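Local coordinates for protein multiheme cytochrome cf (PDB 6QVM) that probably passes electrons through eleven c-type hemes to insoluble extracellular Fe(III) while inserted in the bacterial S-layer, at residues L91-L95 and N96-L100; A205-A208 and V209-K212. All coordinates share one frame; numbering follows the deposited sequence.

Contact 1: L91-L95 and N96-L100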
# COMPACT_ATOMS: atom_id res chain seq x y z
N LEU A 91 -27.52 -0.84 -7.53
CA LEU A 91 -28.25 -1.80 -6.71
C LEU A 91 -28.09 -3.21 -7.27
O LEU A 91 -28.20 -3.43 -8.47
CB LEU A 91 -29.73 -1.42 -6.66
CG LEU A 91 -30.13 -0.19 -5.84
CD1 LEU A 91 -31.62 0.07 -6.00
CD2 LEU A 91 -29.77 -0.38 -4.37
N ALA A 92 -27.83 -4.17 -6.38
CA ALA A 92 -27.89 -5.56 -6.77
C ALA A 92 -29.34 -5.96 -7.04
O ALA A 92 -30.29 -5.26 -6.67
CB ALA A 92 -27.29 -6.45 -5.68
N VAL A 93 -29.50 -7.11 -7.69
CA VAL A 93 -30.84 -7.64 -7.92
C VAL A 93 -31.46 -8.05 -6.58
O VAL A 93 -30.82 -8.73 -5.77
CB VAL A 93 -30.80 -8.81 -8.90
CG1 VAL A 93 -32.10 -9.61 -8.86
CG2 VAL A 93 -30.54 -8.30 -10.31
N ASP A 94 -32.70 -7.64 -6.36
CA ASP A 94 -33.41 -7.90 -5.11
C ASP A 94 -34.76 -8.51 -5.45
O ASP A 94 -35.62 -7.83 -6.02
CB ASP A 94 -33.57 -6.61 -4.30
CG ASP A 94 -34.07 -6.86 -2.88
OD1 ASP A 94 -34.61 -7.95 -2.61
OD2 ASP A 94 -33.91 -5.94 -2.04
N LEU A 95 -34.96 -9.77 -5.07
CA LEU A 95 -36.19 -10.47 -5.39
C LEU A 95 -37.40 -9.93 -4.65
O LEU A 95 -38.53 -10.27 -5.00
CB LEU A 95 -36.04 -11.97 -5.11
CG LEU A 95 -34.99 -12.71 -5.95
CD1 LEU A 95 -35.00 -14.20 -5.64
CD2 LEU A 95 -35.19 -12.46 -7.44
N ASN A 96 -37.19 -9.09 -3.63
CA ASN A 96 -38.30 -8.42 -2.97
C ASN A 96 -38.92 -7.32 -3.83
O ASN A 96 -40.04 -6.89 -3.54
CB ASN A 96 -37.85 -7.83 -1.63
CG ASN A 96 -37.54 -8.88 -0.59
OD1 ASN A 96 -38.19 -9.93 -0.53
ND2 ASN A 96 -36.55 -8.61 0.24
N TYR A 97 -38.23 -6.88 -4.88
CA TYR A 97 -38.65 -5.70 -5.63
C TYR A 97 -38.54 -5.82 -7.15
O TYR A 97 -39.30 -5.15 -7.85
CB TYR A 97 -37.84 -4.48 -5.19
CG TYR A 97 -37.97 -4.13 -3.72
CD1 TYR A 97 -39.11 -3.50 -3.24
CD2 TYR A 97 -36.95 -4.42 -2.82
CE1 TYR A 97 -39.24 -3.17 -1.90
CE2 TYR A 97 -37.07 -4.10 -1.48
CZ TYR A 97 -38.21 -3.47 -1.03
OH TYR A 97 -38.33 -3.15 0.30
N ASP A 98 -37.65 -6.65 -7.68
CA ASP A 98 -37.29 -6.56 -9.09
C ASP A 98 -38.12 -7.50 -9.95
O ASP A 98 -38.77 -8.42 -9.43
CB ASP A 98 -35.80 -6.87 -9.26
CG ASP A 98 -34.92 -5.73 -8.80
OD1 ASP A 98 -35.38 -4.57 -8.86
OD2 ASP A 98 -33.77 -5.98 -8.38
N PRO A 99 -38.14 -7.28 -11.28
CA PRO A 99 -38.84 -8.21 -12.18
C PRO A 99 -38.58 -9.68 -11.88
O PRO A 99 -37.44 -10.09 -11.67
CB PRO A 99 -38.28 -7.82 -13.56
CG PRO A 99 -38.06 -6.35 -13.43
CD PRO A 99 -37.67 -6.08 -11.99
N LEU A 100 -39.65 -10.47 -11.85
CA LEU A 100 -39.58 -11.89 -11.51
C LEU A 100 -39.27 -12.74 -12.74
O LEU A 100 -40.02 -13.62 -13.15
CB LEU A 100 -40.87 -12.35 -10.84
CG LEU A 100 -41.16 -11.81 -9.44
CD1 LEU A 100 -42.53 -12.28 -8.99
CD2 LEU A 100 -40.08 -12.26 -8.47
O HOH W 1 -32.63 -3.84 -7.39
O HOH W 2 -34.76 -6.35 0.60

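Contact 2: A205-A208 and V209-K212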
# COMPACT_ATOMS: atom_id res chain seq x y z
N ALA A 205 -38.95 -19.05 -1.35
CA ALA A 205 -37.91 -19.94 -1.84
C ALA A 205 -36.53 -19.34 -1.60
O ALA A 205 -35.61 -20.05 -1.18
CB ALA A 205 -38.13 -20.25 -3.32
N PHE A 206 -36.38 -18.04 -1.86
CA PHE A 206 -35.10 -17.37 -1.62
C PHE A 206 -34.70 -17.44 -0.15
O PHE A 206 -33.52 -17.64 0.17
CB PHE A 206 -35.20 -15.91 -2.10
CG PHE A 206 -33.91 -15.14 -1.97
CD1 PHE A 206 -32.76 -15.57 -2.61
CD2 PHE A 206 -33.86 -13.98 -1.21
CE1 PHE A 206 -31.58 -14.85 -2.50
CE2 PHE A 206 -32.69 -13.26 -1.09
CZ PHE A 206 -31.54 -13.70 -1.74
N ASN A 207 -35.67 -17.31 0.76
CA ASN A 207 -35.38 -17.41 2.18
C ASN A 207 -34.81 -18.78 2.53
O ASN A 207 -33.93 -18.89 3.39
CB ASN A 207 -36.64 -17.11 3.01
CG ASN A 207 -37.05 -15.65 2.93
OD1 ASN A 207 -36.25 -14.79 2.54
ND2 ASN A 207 -38.30 -15.37 3.28
N ALA A 208 -35.32 -19.83 1.89
CA ALA A 208 -34.79 -21.17 2.14
C ALA A 208 -33.36 -21.32 1.63
O ALA A 208 -32.56 -22.03 2.24
CB ALA A 208 -35.69 -22.22 1.49
N VAL A 209 -33.03 -20.64 0.53
CA VAL A 209 -31.64 -20.60 0.08
C VAL A 209 -30.78 -19.82 1.06
O VAL A 209 -29.66 -20.22 1.40
CB VAL A 209 -31.56 -20.00 -1.34
CG1 VAL A 209 -30.12 -19.96 -1.81
CG2 VAL A 209 -32.42 -20.79 -2.32
N GLN A 210 -31.30 -18.69 1.56
CA GLN A 210 -30.56 -17.90 2.54
C GLN A 210 -30.39 -18.63 3.86
O GLN A 210 -29.39 -18.42 4.56
CB GLN A 210 -31.26 -16.56 2.77
CG GLN A 210 -30.92 -15.50 1.75
CD GLN A 210 -31.68 -14.21 1.98
OE1 GLN A 210 -32.90 -14.21 2.16
NE2 GLN A 210 -30.96 -13.09 2.00
N ALA A 211 -31.34 -19.49 4.23
CA ALA A 211 -31.20 -20.26 5.46
C ALA A 211 -30.09 -21.29 5.34
O ALA A 211 -29.37 -21.55 6.31
CB ALA A 211 -32.53 -20.94 5.81
N LYS A 212 -29.92 -21.88 4.16
CA LYS A 212 -28.89 -22.89 3.97
C LYS A 212 -27.49 -22.29 3.88
O LYS A 212 -26.53 -22.91 4.34
CB LYS A 212 -29.17 -23.72 2.72
CG LYS A 212 -28.24 -24.91 2.56
CD LYS A 212 -28.24 -25.46 1.15
CE LYS A 212 -27.07 -26.40 0.92
NZ LYS A 212 -27.18 -27.64 1.72

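Contact 1: L91-L95 and N96-L100
The Asp98 carboxylate takes Asp94 N across a tight turn, and the backbones of the two residues are joined in return. Asp94 N gives a nearly straight bond to Asp98 OD2 (2.8 Å, 170° at the hydrogen), meeting that oxygen from above the carboxylate plane. Asp98 N bonds Asp94 O at 2.9 Å. The same carbonyl also takes Tyr97 N (3.0 Å), which closes a beta turn over Leu95 and Asn96, so two donors hold Asp94 O: Asp98 N comes nearly head-on, Tyr97 N from above the carbonyl plane. The Asp94 side chain adds an Asx turn, its OD1 accepting Asn96 N at 3.0 Å. That reach follows from chi1 of -169°, which sets CG opposite the backbone N and swings the carboxylate alongside the chain leaving the residue. Asp94 OD2 lies in the plane of the Tyr97 ring, 3.5 Å from Tyr97 CD2, with carboxylate and ring almost perpendicular (89°).

Two waters extend this shell: one donates to both Ala92 O and Asp98 OD2, while the other joins Asp94 OD2 to Asn96 ND2. Asp94 OD2 is also hydrogen-bonded to Tyr37 OH, and Arg80, which bonds Val93 O, makes a long, weak ion pair with it that would probably favour the charged carboxylate. The whole turn lies in the loop between helices 79-86 and 102-113. Val93 packs on helix 102-113, Ala92 rests against helix 79-86, and Leu95 is buried between helix 102-113 and helix 199-212, whose Arg199 bonds Leu95 O.

Contact 2: A205-A208 and V209-K212
Gln210 lays its side chain across the Phe206 ring, one helical turn back. Its CG supplies a CH-pi contact, 4.2 Å from the centroid of the Phe206 ring and 20° off the normal, displaced toward the rim. The terminal amide continues over the ring margin, Gln210 CD standing 3.4 Å from Phe206 CE2. Amide and ring planes differ by 28°, which identifies a stacked rather than an edge-on approach. Phe206 contributes through its first torsion: at -177° CG is opposite the backbone N, and the ring leans toward the later turn, although the CB bond itself points away from it. At its oxygen end the Gln210 amide meets that of Asn207 nearly coplanar, Gln210 OE1 lying 3.4 Å from Asn207 OD1; both are acceptors, so no hydrogen bond forms.

This is an i to i+4 side-chain pairing on the last turns of the alpha-helix 199-212, which probably belongs to the S-layer binding module of the cytochrome. Of the four i to i+4 backbone bonds the middle two are short, Gln210 N to Phe206 O and Ala211 N to Asn207 O, both at 2.8 Å. The outer two are longer: Val209 N is 3.2 Å from Ala205 O, and Lys212 N, 3.3 Å from Ala208 O, has a further weak bond to Val209 O. Replacing Gln210 by an alanine removes CG and the amide and would probably leave the part of the ring face they overlie without that packing.

Val209 turns to a buried side, its CG2 lying 3.5 Å from Ala205 O. Beyond it Leu136 and Ala139 of helix 129-139 pack on the valine, while Val112 of helix 102-113 touches both Val209 and Phe206.

Overall arrangement
Contact 1 and contact 2 adjoin, with centres about 15 Å apart, and meet directly where Leu95 CD1 packs 3.9 Å from Phe206 CB. The turn at 91-100 therefore lies against the helix carrying 205-212, and helix 102-113, which follows the turn in sequence, is shared: Leu95 reaches its Phe109, while Phe206 reaches its Glu108 and Arg111. Contact 1 reaches a heme c through Leu91, and the side chain of Ala92 is about 10 Å from a heme c. The centres of both contacts lie far from the chain centre, at about 36 and 39 Å respectively.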